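Local coordinates for protein lipase (Photobacterium sp. M37, PDB 2ORY) that probably hydrolyses the ester bonds of triacylglycerols, as a cold-adapted class 3 lipase of the alpha/beta-hydrolase fold, at residues A[8-18]-A[36-47]. Residues are numbered along the deposited sequence; the frame is centred on the assembly and turned at random.
Sequences LMLAFSYMSYY and KMKEALKTWKPF
Phe47 sets CE1 over one face of the Phe12 ring, 3.5 Å from Phe12 CE2, with the two planes turned 34° against each other, neither stacked nor edge-to-face. Leu41 CD2 lies over a face of Phe47, while Ala11 CB, a methyl short enough to let the ring come close to the helix backbone, stands 3.6 Å from Phe47 CZ. The Tyr18 ring takes Lys36 CB on one face in a CH-pi contact, 3.8 Å from Tyr18 CG; the lysine suits this border because its aliphatic root packs while its chain bends away at chi2. Trp44 has Ala40 CB over one face and Tyr18 OH at its edge, in plane, where a weak, bent hydrogen bond runs from Trp44 NE1 to Tyr18 OH (3.4 Å). The stronger polar partner of that hydroxyl is Asp330 OD2.

The helical parts 8-15 and 36-43, from helices 5-15 and 30-43, run nearly antiparallel (154°), their axes coming within 11.5 Å, a spacing filled by large side chains. Tyr18 comes from the turn after the first helix; Trp44, Pro46 and Phe47 follow the second. In this alpha/beta-hydrolase fold the pair packs on the central sheet: Phe12 reaches Val86 of strand 84-90, and Met37 touches Met72 and Tyr74 of strand 66-78.

Flexible, unbranched Met15 threads between the aromatic groups. With CG anti to the backbone N (chi1 -172°) the chain extends across the gap, then bends at the sulfur. SD lies 3.7 Å from Phe47 CE2, an oblique Met-aromatic contact, and more distantly above the six-membered ring of Trp44, whereas CE turns to Met37 CB at 3.9 Å. At the start of 8-18, branched Leu8 puts CD1 3.7 Å from Pro46 O and near the Phe47 ring, extending the apolar surface.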
ATOM      1  N   LEU A   8      -7.229 -10.801  -6.580  1.00 28.36           N
ATOM      2  CA  LEU A   8      -6.475 -11.652  -5.686  1.00 29.03           C
ATOM      3  C   LEU A   8      -5.568 -10.823  -4.815  1.00 27.13           C
ATOM      4  O   LEU A   8      -5.536 -11.010  -3.609  1.00 37.39           O
ATOM      5  CB  LEU A   8      -5.653 -12.669  -6.469  1.00 27.89           C
ATOM      6  CG  LEU A   8      -4.834 -13.635  -5.617  1.00 30.75           C
ATOM      7  CD1 LEU A   8      -5.762 -14.470  -4.744  1.00 31.35           C
ATOM      8  CD2 LEU A   8      -4.024 -14.537  -6.533  1.00 34.26           C
ATOM      9  N   MET A   9      -4.825  -9.908  -5.426  1.00 30.14           N
ATOM     10  CA  MET A   9      -3.927  -9.033  -4.683  1.00 27.98           C
ATOM     11  C   MET A   9      -4.687  -8.109  -3.707  1.00 25.21           C
ATOM     12  O   MET A   9      -4.136  -7.682  -2.694  1.00 26.46           O
ATOM     13  CB  MET A   9      -3.088  -8.200  -5.658  1.00 25.05           C
ATOM     14  CG  MET A   9      -2.170  -9.012  -6.578  1.00 28.43           C
ATOM     15  SD  MET A   9      -1.129 -10.251  -5.771  1.00 25.99           S
ATOM     16  CE  MET A   9       0.071  -9.296  -5.108  1.00 41.99           C
ATOM     17  N   LEU A  10      -5.938  -7.782  -4.019  1.00 26.75           N
ATOM     18  CA  LEU A  10      -6.746  -6.945  -3.128  1.00 25.64           C
ATOM     19  C   LEU A  10      -6.970  -7.754  -1.859  1.00 26.97           C
ATOM     20  O   LEU A  10      -6.938  -7.223  -0.753  1.00 27.84           O
ATOM     21  CB  LEU A  10      -8.108  -6.627  -3.753  1.00 26.30           C
ATOM     22  CG  LEU A  10      -9.006  -5.761  -2.857  1.00 30.21           C
ATOM     23  CD1 LEU A  10      -8.377  -4.363  -2.762  1.00 25.42           C
ATOM     24  CD2 LEU A  10     -10.422  -5.673  -3.414  1.00 22.41           C
ATOM     25  N   ALA A  11      -7.201  -9.054  -2.044  1.00 26.47           N
ATOM     26  CA  ALA A  11      -7.416  -9.973  -0.936  1.00 23.18           C
ATOM     27  C   ALA A  11      -6.184 -10.062  -0.038  1.00 25.21           C
ATOM     28  O   ALA A  11      -6.297 -10.112   1.184  1.00 25.09           O
ATOM     29  CB  ALA A  11      -7.780 -11.368  -1.476  1.00 25.37           C
ATOM     30  N   PHE A  12      -5.004 -10.103  -0.642  1.00 23.88           N
ATOM     31  CA  PHE A  12      -3.776 -10.180   0.138  1.00 26.03           C
ATOM     32  C   PHE A  12      -3.497  -8.850   0.816  1.00 25.47           C
ATOM     33  O   PHE A  12      -3.001  -8.810   1.938  1.00 24.23           O
ATOM     34  CB  PHE A  12      -2.590 -10.541  -0.753  1.00 27.25           C
ATOM     35  CG  PHE A  12      -2.549 -11.986  -1.151  1.00 31.00           C
ATOM     36  CD1 PHE A  12      -2.622 -12.357  -2.496  1.00 26.64           C
ATOM     37  CD2 PHE A  12      -2.402 -12.976  -0.183  1.00 21.65           C
ATOM     38  CE1 PHE A  12      -2.543 -13.691  -2.868  1.00 24.72           C
ATOM     39  CE2 PHE A  12      -2.325 -14.312  -0.544  1.00 27.98           C
ATOM     40  CZ  PHE A  12      -2.393 -14.673  -1.891  1.00 30.57           C
ATOM     41  N   SER A  13      -3.817  -7.761   0.126  1.00 24.91           N
ATOM     42  CA  SER A  13      -3.593  -6.441   0.684  1.00 22.16           C
ATOM     43  C   SER A  13      -4.468  -6.253   1.910  1.00 24.50           C
ATOM     44  O   SER A  13      -4.028  -5.676   2.906  1.00 23.42           O
ATOM     45  CB  SER A  13      -3.908  -5.351  -0.341  1.00 21.42           C
ATOM     46  OG  SER A  13      -2.885  -5.256  -1.320  1.00 22.45           O
ATOM     47  N   TYR A  14      -5.701  -6.750   1.848  1.00 22.92           N
ATOM     48  CA  TYR A  14      -6.622  -6.602   2.979  1.00 24.05           C
ATOM     49  C   TYR A  14      -6.384  -7.568   4.126  1.00 27.49           C
ATOM     50  O   TYR A  14      -6.636  -7.231   5.289  1.00 29.22           O
ATOM     51  CB  TYR A  14      -8.081  -6.664   2.514  1.00 17.91           C
ATOM     52  CG  TYR A  14      -8.586  -5.298   2.070  1.00 23.90           C
ATOM     53  CD1 TYR A  14      -7.931  -4.593   1.056  1.00 22.80           C
ATOM     54  CD2 TYR A  14      -9.684  -4.691   2.689  1.00 15.38           C
ATOM     55  CE1 TYR A  14      -8.345  -3.317   0.668  1.00 22.41           C
ATOM     56  CE2 TYR A  14     -10.121  -3.404   2.305  1.00 19.95           C
ATOM     57  CZ  TYR A  14      -9.439  -2.723   1.292  1.00 26.85           C
ATOM     58  OH  TYR A  14      -9.826  -1.455   0.895  1.00 21.52           O
ATOM     59  N   MET A  15      -5.873  -8.751   3.811  1.00 26.66           N
ATOM     60  CA  MET A  15      -5.562  -9.737   4.840  1.00 29.06           C
ATOM     61  C   MET A  15      -4.423  -9.176   5.700  1.00 29.94           C
ATOM     62  O   MET A  15      -4.248  -9.576   6.847  1.00 27.01           O
ATOM     63  CB  MET A  15      -5.126 -11.056   4.193  1.00 28.81           C
ATOM     64  CG  MET A  15      -4.967 -12.218   5.181  1.00 33.17           C
ATOM     65  SD  MET A  15      -4.531 -13.775   4.354  1.00 35.11           S
ATOM     66  CE  MET A  15      -2.797 -13.576   4.147  1.00 32.09           C
ATOM     67  N   SER A  16      -3.654  -8.251   5.123  1.00 27.79           N
ATOM     68  CA  SER A  16      -2.543  -7.601   5.809  1.00 26.88           C
ATOM     69  C   SER A  16      -3.012  -6.828   7.030  1.00 26.25           C
ATOM     70  O   SER A  16      -2.261  -6.639   7.988  1.00 27.87           O
ATOM     71  CB  SER A  16      -1.861  -6.609   4.874  1.00 23.75           C
ATOM     72  OG  SER A  16      -1.493  -7.235   3.672  1.00 36.36           O
ATOM     73  N   TYR A  17      -4.253  -6.372   6.978  1.00 25.56           N
ATOM     74  CA  TYR A  17      -4.823  -5.576   8.048  1.00 28.59           C
ATOM     75  C   TYR A  17      -5.288  -6.301   9.319  1.00 33.55           C
ATOM     76  O   TYR A  17      -5.722  -5.653  10.273  1.00 35.02           O
ATOM     77  CB  TYR A  17      -5.963  -4.719   7.480  1.00 25.13           C
ATOM     78  CG  TYR A  17      -5.460  -3.553   6.644  1.00 28.91           C
ATOM     79  CD1 TYR A  17      -5.896  -3.362   5.333  1.00 26.07           C
ATOM     80  CD2 TYR A  17      -4.529  -2.649   7.167  1.00 26.36           C
ATOM     81  CE1 TYR A  17      -5.419  -2.305   4.560  1.00 25.47           C
ATOM     82  CE2 TYR A  17      -4.047  -1.585   6.402  1.00 25.52           C
ATOM     83  CZ  TYR A  17      -4.497  -1.422   5.102  1.00 25.10           C
ATOM     84  OH  TYR A  17      -4.030  -0.367   4.354  1.00 27.93           O
ATOM     85  N   TYR A  18      -5.194  -7.625   9.357  1.00 30.90           N
ATOM     86  CA  TYR A  18      -5.620  -8.327  10.553  1.00 33.28           C
ATOM     87  C   TYR A  18      -4.836  -7.800  11.733  1.00 37.59           C
ATOM     88  O   TYR A  18      -3.629  -7.612  11.638  1.00 39.84           O
ATOM     89  CB  TYR A  18      -5.401  -9.829  10.413  1.00 34.22           C
ATOM     90  CG  TYR A  18      -6.614 -10.557   9.887  1.00 32.44           C
ATOM     91  CD1 TYR A  18      -6.535 -11.334   8.734  1.00 31.38           C
ATOM     92  CD2 TYR A  18      -7.833 -10.489  10.556  1.00 27.04           C
ATOM     93  CE1 TYR A  18      -7.634 -12.027   8.261  1.00 26.99           C
ATOM     94  CE2 TYR A  18      -8.943 -11.180  10.091  1.00 26.28           C
ATOM     95  CZ  TYR A  18      -8.835 -11.950   8.945  1.00 29.63           C
ATOM     96  OH  TYR A  18      -9.918 -12.660   8.478  1.00 27.12           O
ATOM     97  N   LYS A  36      -4.086 -15.643  12.205  1.00 33.48           N
ATOM     98  CA  LYS A  36      -5.200 -15.125  11.431  1.00 33.38           C
ATOM     99  C   LYS A  36      -5.010 -15.372   9.941  1.00 34.38           C
ATOM    100  O   LYS A  36      -5.931 -15.800   9.242  1.00 28.45           O
ATOM    101  CB  LYS A  36      -5.367 -13.627  11.700  1.00 37.16           C
ATOM    102  CG  LYS A  36      -5.975 -13.304  13.069  1.00 40.90           C
ATOM    103  CD  LYS A  36      -7.429 -13.754  13.119  1.00 44.73           C
ATOM    104  CE  LYS A  36      -8.043 -13.582  14.505  1.00 55.53           C
ATOM    105  NZ  LYS A  36      -9.466 -14.061  14.569  1.00 54.65           N
ATOM    106  N   MET A  37      -3.807 -15.109   9.450  1.00 33.04           N
ATOM    107  CA  MET A  37      -3.539 -15.316   8.036  1.00 37.02           C
ATOM    108  C   MET A  37      -3.767 -16.763   7.596  1.00 35.50           C
ATOM    109  O   MET A  37      -4.372 -17.005   6.564  1.00 34.64           O
ATOM    110  CB  MET A  37      -2.110 -14.900   7.724  1.00 35.91           C
ATOM    111  CG  MET A  37      -1.802 -13.514   8.198  1.00 36.54           C
ATOM    112  SD  MET A  37      -0.212 -12.972   7.635  1.00 35.68           S
ATOM    113  CE  MET A  37      -0.732 -11.372   7.058  1.00 37.92           C
ATOM    114  N   LYS A  38      -3.297 -17.718   8.394  1.00 40.42           N
ATOM    115  CA  LYS A  38      -3.442 -19.131   8.062  1.00 43.02           C
ATOM    116  C   LYS A  38      -4.902 -19.543   7.986  1.00 43.17           C
ATOM    117  O   LYS A  38      -5.288 -20.301   7.097  1.00 45.36           O
ATOM    118  CB  LYS A  38      -2.697 -20.003   9.077  1.00 41.83           C
ATOM    119  CG  LYS A  38      -1.191 -19.805   9.067  1.00 43.09           C
ATOM    120  CD  LYS A  38      -0.499 -20.789   9.992  1.00 40.45           C
ATOM    121  CE  LYS A  38       0.990 -20.526  10.038  1.00 40.07           C
ATOM    122  NZ  LYS A  38       1.706 -21.474  10.934  1.00 39.93           N
ATOM    123  N   GLU A  39      -5.719 -19.050   8.908  1.00 41.99           N
ATOM    124  CA  GLU A  39      -7.135 -19.386   8.875  1.00 43.27           C
ATOM    125  C   GLU A  39      -7.781 -18.821   7.604  1.00 42.49           C
ATOM    126  O   GLU A  39      -8.607 -19.481   6.960  1.00 42.09           O
ATOM    127  CB  GLU A  39      -7.863 -18.818  10.093  1.00 41.26           C
ATOM    128  CG  GLU A  39      -9.356 -19.134  10.071  1.00 47.82           C
ATOM    129  CD  GLU A  39     -10.150 -18.393  11.135  1.00 56.10           C
ATOM    130  OE1 GLU A  39     -11.376 -18.634  11.227  1.00 58.39           O
ATOM    131  OE2 GLU A  39      -9.560 -17.570  11.874  1.00 59.80           O
ATOM    132  N   ALA A  40      -7.414 -17.586   7.266  1.00 39.68           N
ATOM    133  CA  ALA A  40      -7.935 -16.913   6.074  1.00 39.73           C
ATOM    134  C   ALA A  40      -7.538 -17.646   4.787  1.00 36.64           C
ATOM    135  O   ALA A  40      -8.373 -17.926   3.930  1.00 33.68           O
ATOM    136  CB  ALA A  40      -7.421 -15.466   6.024  1.00 37.75           C
ATOM    137  N   LEU A  41      -6.254 -17.944   4.643  1.00 38.30           N
ATOM    138  CA  LEU A  41      -5.794 -18.632   3.450  1.00 40.80           C
ATOM    139  C   LEU A  41      -6.521 -19.965   3.286  1.00 46.59           C
ATOM    140  O   LEU A  41      -6.388 -20.632   2.265  1.00 50.67           O
ATOM    141  CB  LEU A  41      -4.290 -18.871   3.531  1.00 36.04           C
ATOM    142  CG  LEU A  41      -3.359 -17.664   3.422  1.00 38.13           C
ATOM    143  CD1 LEU A  41      -1.919 -18.136   3.586  1.00 33.99           C
ATOM    144  CD2 LEU A  41      -3.552 -16.981   2.068  1.00 35.20           C
ATOM    145  N   LYS A  42      -7.304 -20.338   4.290  1.00 50.24           N
ATOM    146  CA  LYS A  42      -8.023 -21.602   4.271  1.00 50.32           C
ATOM    147  C   LYS A  42      -9.525 -21.449   4.117  1.00 45.00           C
ATOM    148  O   LYS A  42     -10.210 -22.390   3.740  1.00 44.91           O
ATOM    149  CB  LYS A  42      -7.729 -22.364   5.560  1.00 55.21           C
ATOM    150  CG  LYS A  42      -8.396 -23.714   5.663  1.00 61.16           C
ATOM    151  CD  LYS A  42      -8.246 -24.293   7.070  1.00 67.35           C
ATOM    152  CE  LYS A  42      -9.047 -23.495   8.105  1.00 69.55           C
ATOM    153  NZ  LYS A  42      -8.981 -24.090   9.477  1.00 70.19           N
ATOM    154  N   THR A  43     -10.039 -20.262   4.394  1.00 43.27           N
ATOM    155  CA  THR A  43     -11.472 -20.056   4.311  1.00 42.86           C
ATOM    156  C   THR A  43     -11.939 -18.998   3.326  1.00 43.43           C
ATOM    157  O   THR A  43     -13.038 -19.099   2.776  1.00 43.83           O
ATOM    158  CB  THR A  43     -12.030 -19.715   5.700  1.00 47.85           C
ATOM    159  OG1 THR A  43     -11.464 -18.476   6.150  1.00 47.98           O
ATOM    160  CG2 THR A  43     -11.673 -20.824   6.696  1.00 43.95           C
ATOM    161  N   TRP A  44     -11.123 -17.971   3.108  1.00 44.72           N
ATOM    162  CA  TRP A  44     -11.495 -16.902   2.177  1.00 41.22           C
ATOM    163  C   TRP A  44     -11.666 -17.492   0.779  1.00 39.41           C
ATOM    164  O   TRP A  44     -10.798 -18.232   0.305  1.00 34.27           O
ATOM    165  CB  TRP A  44     -10.406 -15.826   2.144  1.00 42.39           C
ATOM    166  CG  TRP A  44     -10.363 -14.901   3.334  1.00 39.85           C
ATOM    167  CD1 TRP A  44     -10.691 -15.200   4.627  1.00 40.45           C
ATOM    168  CD2 TRP A  44      -9.883 -13.555   3.345  1.00 39.91           C
ATOM    169  NE1 TRP A  44     -10.440 -14.122   5.443  1.00 37.81           N
ATOM    170  CE2 TRP A  44      -9.940 -13.100   4.683  1.00 41.37           C
ATOM    171  CE3 TRP A  44      -9.402 -12.687   2.354  1.00 37.27           C
ATOM    172  CZ2 TRP A  44      -9.533 -11.815   5.054  1.00 38.99           C
ATOM    173  CZ3 TRP A  44      -8.997 -11.405   2.724  1.00 36.45           C
ATOM    174  CH2 TRP A  44      -9.064 -10.984   4.060  1.00 39.29           C
ATOM    175  N   LYS A  45     -12.773 -17.159   0.119  1.00 39.17           N
ATOM    176  CA  LYS A  45     -13.043 -17.673  -1.223  1.00 44.05           C
ATOM    177  C   LYS A  45     -11.840 -17.562  -2.174  1.00 44.07           C
ATOM    178  O   LYS A  45     -11.332 -18.570  -2.674  1.00 44.05           O
ATOM    179  CB  LYS A  45     -14.245 -16.954  -1.845  1.00 46.98           C
ATOM    180  CG  LYS A  45     -15.590 -17.217  -1.183  1.00 51.29           C
ATOM    181  CD  LYS A  45     -16.701 -16.557  -1.999  1.00 53.16           C
ATOM    182  CE  LYS A  45     -18.038 -16.542  -1.264  1.00 55.97           C
ATOM    183  NZ  LYS A  45     -19.131 -15.857  -2.034  1.00 53.17           N
ATOM    184  N   PRO A  46     -11.359 -16.334  -2.426  1.00 41.39           N
ATOM    185  CA  PRO A  46     -10.217 -16.154  -3.325  1.00 39.86           C
ATOM    186  C   PRO A  46      -8.975 -17.005  -3.037  1.00 36.96           C
ATOM    187  O   PRO A  46      -8.143 -17.216  -3.925  1.00 36.64           O
ATOM    188  CB  PRO A  46      -9.944 -14.649  -3.233  1.00 37.25           C
ATOM    189  CG  PRO A  46     -10.436 -14.294  -1.884  1.00 40.84           C
ATOM    190  CD  PRO A  46     -11.726 -15.057  -1.791  1.00 39.35           C
ATOM    191  N   PHE A  47      -8.847 -17.511  -1.815  1.00 35.98           N
ATOM    192  CA  PHE A  47      -7.682 -18.324  -1.475  1.00 36.24           C
ATOM    193  C   PHE A  47      -7.955 -19.832  -1.538  1.00 37.88           C
ATOM    194  O   PHE A  47      -7.067 -20.629  -1.263  1.00 35.87           O
ATOM    195  CB  PHE A  47      -7.165 -17.978  -0.067  1.00 37.27           C
ATOM    196  CG  PHE A  47      -6.808 -16.519   0.130  1.00 36.96           C
ATOM    197  CD1 PHE A  47      -6.143 -15.799  -0.864  1.00 40.77           C
ATOM    198  CD2 PHE A  47      -7.115 -15.871   1.325  1.00 37.35           C
ATOM    199  CE1 PHE A  47      -5.788 -14.446  -0.670  1.00 37.77           C
ATOM    200  CE2 PHE A  47      -6.766 -14.527   1.529  1.00 38.90           C
ATOM    201  CZ  PHE A  47      -6.099 -13.813   0.525  1.00 33.28           C
TER